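Long-range contacts in rhamnose ABC transporter, periplasmic rhamnose-binding protein (PDB 4KVF), which probably binds a sugar such as rhamnose outside the cell membrane and delivers it to an ABC transporter: residues Thr145-Glu150 against Val184-Glu188; Met155-Leu159 against Lys274-Leu278; Ser163-Leu169 against Leu226-Pro232. All coordinates share one frame; numbering follows the deposited sequence.

Contact 1: Thr145-Glu150 against Val184-Glu188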
# COMPACT_ATOMS: atom_id res chain seq x y z
N THR A 145 4.88 -6.81 4.15
CA THR A 145 5.89 -6.12 4.92
C THR A 145 7.28 -6.63 4.52
O THR A 145 8.24 -5.87 4.52
CB THR A 145 5.68 -6.27 6.43
OG1 THR A 145 5.69 -7.66 6.78
CG2 THR A 145 4.36 -5.65 6.84
N GLN A 146 7.37 -7.91 4.16
CA GLN A 146 8.62 -8.47 3.66
C GLN A 146 9.01 -7.75 2.38
O GLN A 146 10.17 -7.36 2.20
CB GLN A 146 8.46 -9.97 3.38
CG GLN A 146 9.73 -10.65 2.90
CD GLN A 146 10.85 -10.57 3.92
OE1 GLN A 146 10.62 -10.60 5.13
NE2 GLN A 146 12.09 -10.47 3.44
N GLY A 147 8.03 -7.59 1.49
CA GLY A 147 8.29 -6.93 0.21
C GLY A 147 8.80 -5.52 0.41
O GLY A 147 9.75 -5.07 -0.24
N ILE A 148 8.16 -4.81 1.33
CA ILE A 148 8.49 -3.41 1.56
C ILE A 148 9.89 -3.32 2.18
O ILE A 148 10.75 -2.57 1.71
CB ILE A 148 7.42 -2.73 2.44
CG1 ILE A 148 6.13 -2.57 1.64
CG2 ILE A 148 7.88 -1.35 2.90
CD1 ILE A 148 4.93 -2.18 2.47
N GLY A 149 10.14 -4.12 3.21
CA GLY A 149 11.44 -4.10 3.87
C GLY A 149 12.60 -4.50 2.98
O GLY A 149 13.69 -3.90 3.06
N GLU A 150 12.38 -5.50 2.13
CA GLU A 150 13.39 -5.92 1.17
C GLU A 150 13.71 -4.79 0.20
O GLU A 150 14.88 -4.52 -0.10
CB GLU A 150 12.94 -7.15 0.38
CG GLU A 150 13.16 -8.46 1.09
CD GLU A 150 12.54 -9.62 0.34
OE1 GLU A 150 12.69 -10.77 0.81
OE2 GLU A 150 11.91 -9.37 -0.70
N VAL A 184 11.69 -5.84 9.33
CA VAL A 184 12.10 -6.57 8.13
C VAL A 184 13.45 -6.06 7.62
O VAL A 184 14.33 -6.85 7.27
CB VAL A 184 11.04 -6.50 7.02
CG1 VAL A 184 11.57 -7.16 5.74
CG2 VAL A 184 9.76 -7.19 7.49
N MSE A 185 13.63 -4.74 7.61
CA MSE A 185 14.93 -4.16 7.23
C MSE A 185 16.08 -4.74 8.04
O MSE A 185 17.14 -5.08 7.50
CB MSE A 185 14.91 -2.64 7.40
CG MSE A 185 14.05 -1.90 6.41
SE MSE A 185 14.26 0.03 6.65
CE MSE A 185 16.11 0.17 6.06
N LYS A 186 15.88 -4.85 9.36
CA LYS A 186 16.90 -5.43 10.22
C LYS A 186 17.19 -6.90 9.87
O LYS A 186 18.34 -7.33 9.87
CB LYS A 186 16.49 -5.32 11.70
CG LYS A 186 16.49 -3.91 12.24
CD LYS A 186 15.98 -3.89 13.69
CE LYS A 186 15.95 -2.49 14.26
NZ LYS A 186 15.36 -2.49 15.63
N THR A 187 16.14 -7.66 9.58
CA THR A 187 16.34 -9.07 9.25
C THR A 187 17.12 -9.16 7.95
O THR A 187 18.02 -9.99 7.82
CB THR A 187 15.01 -9.84 9.15
OG1 THR A 187 14.30 -9.42 7.99
CG2 THR A 187 14.17 -9.58 10.40
N GLU A 188 16.79 -8.27 7.00
CA GLU A 188 17.52 -8.20 5.74
C GLU A 188 18.98 -7.80 5.91
O GLU A 188 19.88 -8.41 5.33
CB GLU A 188 16.83 -7.23 4.78
CG GLU A 188 15.57 -7.78 4.13
CD GLU A 188 15.86 -8.92 3.18
OE1 GLU A 188 16.57 -8.69 2.17
OE2 GLU A 188 15.40 -10.04 3.44
O HOH W 1 12.20 -10.83 7.15

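Contact 2: Met155-Leu159 against Lys274-Leu278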
# COMPACT_ATOMS: atom_id res chain seq x y z
N MSE A 155 17.14 -0.81 -2.24
CA MSE A 155 17.38 0.56 -2.72
C MSE A 155 18.50 1.24 -1.94
O MSE A 155 19.37 1.89 -2.53
CB MSE A 155 16.09 1.39 -2.68
CG MSE A 155 15.03 0.89 -3.67
SE MSE A 155 13.44 2.02 -3.74
CE MSE A 155 12.92 1.94 -1.86
N ALA A 156 18.50 1.09 -0.62
CA ALA A 156 19.56 1.68 0.20
C ALA A 156 20.94 1.16 -0.21
O ALA A 156 21.89 1.92 -0.31
CB ALA A 156 19.31 1.42 1.67
N LYS A 157 21.03 -0.15 -0.46
CA LYS A 157 22.29 -0.78 -0.83
C LYS A 157 22.83 -0.25 -2.15
O LYS A 157 24.02 0.04 -2.27
CB LYS A 157 22.14 -2.30 -0.89
CG LYS A 157 23.46 -3.05 -1.05
CD LYS A 157 23.21 -4.54 -0.88
CE LYS A 157 24.47 -5.38 -0.98
NZ LYS A 157 24.11 -6.81 -0.82
N GLU A 158 21.95 -0.13 -3.14
CA GLU A 158 22.33 0.43 -4.44
C GLU A 158 22.84 1.86 -4.29
O GLU A 158 23.91 2.20 -4.78
CB GLU A 158 21.13 0.39 -5.40
CG GLU A 158 20.63 -1.01 -5.73
CD GLU A 158 19.27 -1.00 -6.42
OE1 GLU A 158 18.92 -2.01 -7.07
OE2 GLU A 158 18.55 0.02 -6.31
N LEU A 159 22.06 2.69 -3.60
CA LEU A 159 22.39 4.10 -3.44
C LEU A 159 23.69 4.30 -2.66
O LEU A 159 24.43 5.27 -2.88
CB LEU A 159 21.23 4.86 -2.78
CG LEU A 159 19.95 4.94 -3.63
CD1 LEU A 159 18.74 5.31 -2.77
CD2 LEU A 159 20.14 5.95 -4.75
N LYS A 274 16.74 9.68 -6.39
CA LYS A 274 16.90 8.89 -7.61
C LYS A 274 15.89 7.76 -7.67
O LYS A 274 15.39 7.40 -8.74
CB LYS A 274 18.33 8.36 -7.74
CG LYS A 274 19.36 9.47 -7.88
CD LYS A 274 20.72 8.96 -8.33
CE LYS A 274 21.70 8.88 -7.17
NZ LYS A 274 23.05 8.45 -7.61
N LYS A 275 15.56 7.21 -6.51
CA LYS A 275 14.68 6.06 -6.43
C LYS A 275 13.92 6.08 -5.11
O LYS A 275 14.48 6.46 -4.08
CB LYS A 275 15.53 4.78 -6.52
CG LYS A 275 14.88 3.62 -7.25
CD LYS A 275 15.83 2.43 -7.33
CE LYS A 275 16.17 2.07 -8.78
NZ LYS A 275 16.64 0.66 -8.90
N PHE A 276 12.64 5.71 -5.16
CA PHE A 276 11.86 5.45 -3.95
C PHE A 276 10.75 4.47 -4.33
O PHE A 276 10.59 4.13 -5.50
CB PHE A 276 11.32 6.75 -3.30
CG PHE A 276 10.23 7.45 -4.09
CD1 PHE A 276 10.54 8.40 -5.05
CD2 PHE A 276 8.89 7.17 -3.85
CE1 PHE A 276 9.54 9.05 -5.77
CE2 PHE A 276 7.89 7.81 -4.55
CZ PHE A 276 8.22 8.76 -5.52
N ALA A 277 10.01 3.99 -3.34
CA ALA A 277 8.97 2.99 -3.59
C ALA A 277 7.62 3.40 -3.04
O ALA A 277 7.51 4.26 -2.18
CB ALA A 277 9.39 1.64 -2.97
N LEU A 278 6.57 2.77 -3.57
CA LEU A 278 5.27 2.74 -2.92
C LEU A 278 4.50 1.66 -3.67
O LEU A 278 4.98 0.53 -3.79
CB LEU A 278 4.54 4.09 -2.99
CG LEU A 278 3.37 4.27 -2.01
CD1 LEU A 278 3.86 4.49 -0.56
CD2 LEU A 278 2.42 5.39 -2.44

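Contact 3: Ser163-Leu169 against Leu226-Pro232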
# COMPACT_ATOMS: atom_id res chain seq x y z
N SER A 163 27.95 -0.46 0.25
CA SER A 163 28.45 -0.40 1.63
C SER A 163 28.34 0.99 2.25
O SER A 163 28.24 1.99 1.54
CB SER A 163 29.91 -0.86 1.67
OG SER A 163 30.78 0.22 1.39
N GLY A 164 28.38 1.04 3.58
CA GLY A 164 28.41 2.31 4.28
C GLY A 164 27.26 2.47 5.24
O GLY A 164 26.43 1.56 5.41
N GLU A 165 27.19 3.63 5.88
CA GLU A 165 26.16 3.86 6.89
C GLU A 165 24.83 4.29 6.30
O GLU A 165 24.77 5.07 5.34
CB GLU A 165 26.63 4.89 7.91
CG GLU A 165 27.95 4.52 8.57
CD GLU A 165 28.45 5.59 9.51
OE1 GLU A 165 27.88 6.70 9.52
OE2 GLU A 165 29.43 5.32 10.24
N ILE A 166 23.75 3.78 6.87
CA ILE A 166 22.41 4.23 6.54
C ILE A 166 21.65 4.52 7.83
O ILE A 166 22.00 4.00 8.89
CB ILE A 166 21.65 3.19 5.67
CG1 ILE A 166 21.37 1.91 6.46
CG2 ILE A 166 22.43 2.86 4.39
CD1 ILE A 166 20.36 0.99 5.76
N ALA A 167 20.63 5.38 7.75
CA ALA A 167 19.82 5.71 8.91
C ALA A 167 18.38 5.71 8.46
O ALA A 167 18.10 5.93 7.30
CB ALA A 167 20.20 7.06 9.47
N VAL A 168 17.46 5.44 9.38
CA VAL A 168 16.05 5.47 9.05
C VAL A 168 15.42 6.71 9.69
O VAL A 168 15.73 7.05 10.83
CB VAL A 168 15.34 4.19 9.56
CG1 VAL A 168 13.80 4.35 9.53
CG2 VAL A 168 15.79 2.99 8.73
N LEU A 169 14.59 7.41 8.92
CA LEU A 169 13.73 8.46 9.45
C LEU A 169 12.30 7.93 9.42
O LEU A 169 11.69 7.79 8.36
CB LEU A 169 13.88 9.75 8.63
CG LEU A 169 12.94 10.92 8.96
CD1 LEU A 169 13.08 11.34 10.41
CD2 LEU A 169 13.22 12.11 8.04
N LEU A 226 27.31 9.42 6.69
CA LEU A 226 26.04 8.84 6.27
C LEU A 226 25.89 8.81 4.75
O LEU A 226 26.14 9.81 4.07
CB LEU A 226 24.89 9.64 6.89
CG LEU A 226 23.52 8.99 6.88
CD1 LEU A 226 23.56 7.68 7.63
CD2 LEU A 226 22.51 9.94 7.50
N LYS A 227 25.50 7.66 4.20
CA LYS A 227 25.31 7.55 2.76
C LYS A 227 23.84 7.66 2.33
O LYS A 227 23.53 8.20 1.28
CB LYS A 227 25.90 6.23 2.23
CG LYS A 227 27.41 6.25 2.06
CD LYS A 227 27.82 5.29 0.95
CE LYS A 227 29.31 4.99 0.96
NZ LYS A 227 29.64 3.84 0.06
N VAL A 228 22.94 7.10 3.13
CA VAL A 228 21.53 7.05 2.75
C VAL A 228 20.65 7.29 3.95
O VAL A 228 20.88 6.73 5.01
CB VAL A 228 21.15 5.67 2.16
CG1 VAL A 228 19.76 5.72 1.55
CG2 VAL A 228 22.16 5.22 1.10
N ILE A 229 19.63 8.13 3.78
CA ILE A 229 18.53 8.20 4.73
C ILE A 229 17.37 7.47 4.08
O ILE A 229 16.99 7.79 2.96
CB ILE A 229 18.10 9.65 5.02
CG1 ILE A 229 19.26 10.43 5.66
CG2 ILE A 229 16.87 9.66 5.91
CD1 ILE A 229 18.91 11.85 6.04
N VAL A 230 16.82 6.48 4.78
CA VAL A 230 15.66 5.72 4.30
C VAL A 230 14.47 6.16 5.14
O VAL A 230 14.47 5.98 6.35
CB VAL A 230 15.84 4.19 4.52
CG1 VAL A 230 14.63 3.42 4.00
CG2 VAL A 230 17.12 3.68 3.86
N SER A 231 13.45 6.74 4.51
CA SER A 231 12.29 7.21 5.26
C SER A 231 11.03 6.53 4.78
O SER A 231 10.48 6.92 3.75
CB SER A 231 12.17 8.74 5.13
OG SER A 231 11.22 9.25 6.05
N PRO A 232 10.57 5.51 5.52
CA PRO A 232 9.38 4.74 5.14
C PRO A 232 8.11 5.44 5.60
O PRO A 232 7.29 4.87 6.31
CB PRO A 232 9.58 3.41 5.87
CG PRO A 232 10.32 3.81 7.13
CD PRO A 232 11.25 4.94 6.70

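Contact 1: Thr145-Glu150 against Val184-Glu188
Val184 enters the groove beside Gly149 as a knob into a hole formed by Thr145, Gln146, Gly149 and Glu150, where residues 145-150 and 184-188 cross at -61°, their axes 8.5 Å apart. Both helices belong to one lobe of the periplasmic binding protein fold. The two methyl branches of Val184 divide the work: CG1 lies 3.6 Å from Gly149 CA, while CG2 sits over the backbone O of Thr145. A side chain on Gly149 would run straight into CG1, so the lack of one lets the helices approach. Gln146, one wall of the hole, crosses Val184 at about a right angle. Its CG is anti to the backbone N (chi1 -178°), and a bend at chi2 brings the amide back over Val184 CG1. NE2 gives a straight bond of 2.7 Å to Glu150 OE1, which lies in the amide plane but is met from above its own carboxylate plane. The same NE2 makes a weak, bent bond to Glu188 OE2, whose stronger partner is Lys191. Glu150 CG lies 3.4 Å from Glu188 CD, the carboxylate planes 64° apart; like charges meet, OE1 to OE2 at 3.8 Å, and the amide and Lys191 would help to offset them. With an alanine here instead of Gln146, the two carboxylates would probably lose their shared amide donor and Val184 CG1 its cover. At the oxygen end of the amide, a water donates to Gln146 OE1 and to Thr187 OG1, which donates to Val184 O at 2.7 Å.

Contact 2: Met155-Leu159 against Lys274-Leu278
Met155, a selenomethionine, reaches residues 276 and 277 with CG anti to its carbonyl carbon (chi1 -67°) and a late bend at chi3 that turns CE onto Ala277. SE then rests 3.7 Å from the backbone C of Phe276, and CE lies 3.7 Å from Ala277 CB. Lys275, with its chain bent at chi3, runs obliquely past Met155, CD to CG at 4.1 Å, and brings its amine to the carboxylate of Glu158. The salt bridge there is long, NZ to Glu158 OE2 at 3.3 Å, on the syn side but tilted out of the carboxylate plane; the stronger partner of the amine is Glu331 on strand 330-332. At the end of the helix, Leu159 and Lys274 slide past each other in opposite directions, CD2 to CE at 4.1 Å, and Leu159 also touches Ala254 and Thr256 of strand 254-257. The Phe276 side chain leaves the strand pointing away from the helix, and its ring meets Phe332, while Ala277 bonds through its backbone to Gly257 and Gly259. Helix 145-159 thus packs against the two-stranded antiparallel pair 276-278/330-332 at the margin of the parallel sheet, within an alpha/beta lobe of the periplasmic binding protein fold.

Contact 3: Ser163-Leu169 against Leu226-Pro232
Ala167 and Val228 join through the flat peptide groups of two parallel strands: the Val228 carbonyl O takes Ala167 N at 3.1 Å, and Ala167 O takes Val230 N at 2.9 Å, so that Ala167 brackets Ile229. Ile166, Val168, Val228 and Val230 project from one face of these peptides, with helix 145-159 packed on Val228 and Val230. Ala167 and Ile229 project from the other, where helix 209-222 brings Leu219 and Leu220. At its far edge, strand 164-170 bonds to strand 197-204. Ile166 and Val228 lie side by side, pointing the same way, CG2 to CB at 3.8 Å, and on the opposite face the bent-in CD1 of Leu226 touches Ala167 CB. These are the middle two strands of a four-stranded parallel sheet in the order 2-1-3-4, a Rossmann-like alpha/beta core of the kind found in each lobe of periplasmic binding proteins. Where the strands begin, the extended chain of Lys227 passes Gly164, and its NZ, whose stronger partner is Ala160 O, also bonds to Ser163 O at 2.8 Å from above the carbonyl plane. Gly164 holds backbone angles that would press a CB against the carbonyl O of Ser163, and such a CB would meet Lys227 CE as well. Where the strands end, the Ser231 hydroxyl is anti to its backbone N (chi1 -168°), which sets OG at 2.8 Å from Leu169 O as a donor. The same Leu169 O lies 3.3 Å from CD of the Pro232 ring, and Val168 CG1 meets that CD at 3.9 Å from outside the ring, the two side chains crossing at about a right angle.

Overall arrangement
Contact 3 is the buried heart of the lobe, aliphatic and bonded mainly through its backbone, whereas contacts 1 and 2 are only partly buried and mix apolar packing with carboxylate, amide and lysine groups. Helix 145-159 serves both of these: its first turns meet helix 176-189 in contact 1, its last turn meets residues 274-278 in contact 2. From contact 2, Ala156 and Leu159 rest on Val228, and Ala156 also on Val230, joining it to the sheet of contact 3. From contact 1, Met185 CE reaches Val168 and Val230 on the same sheet face. Contacts 1 and 2 do not touch each other, their centres lying about 13 Å apart.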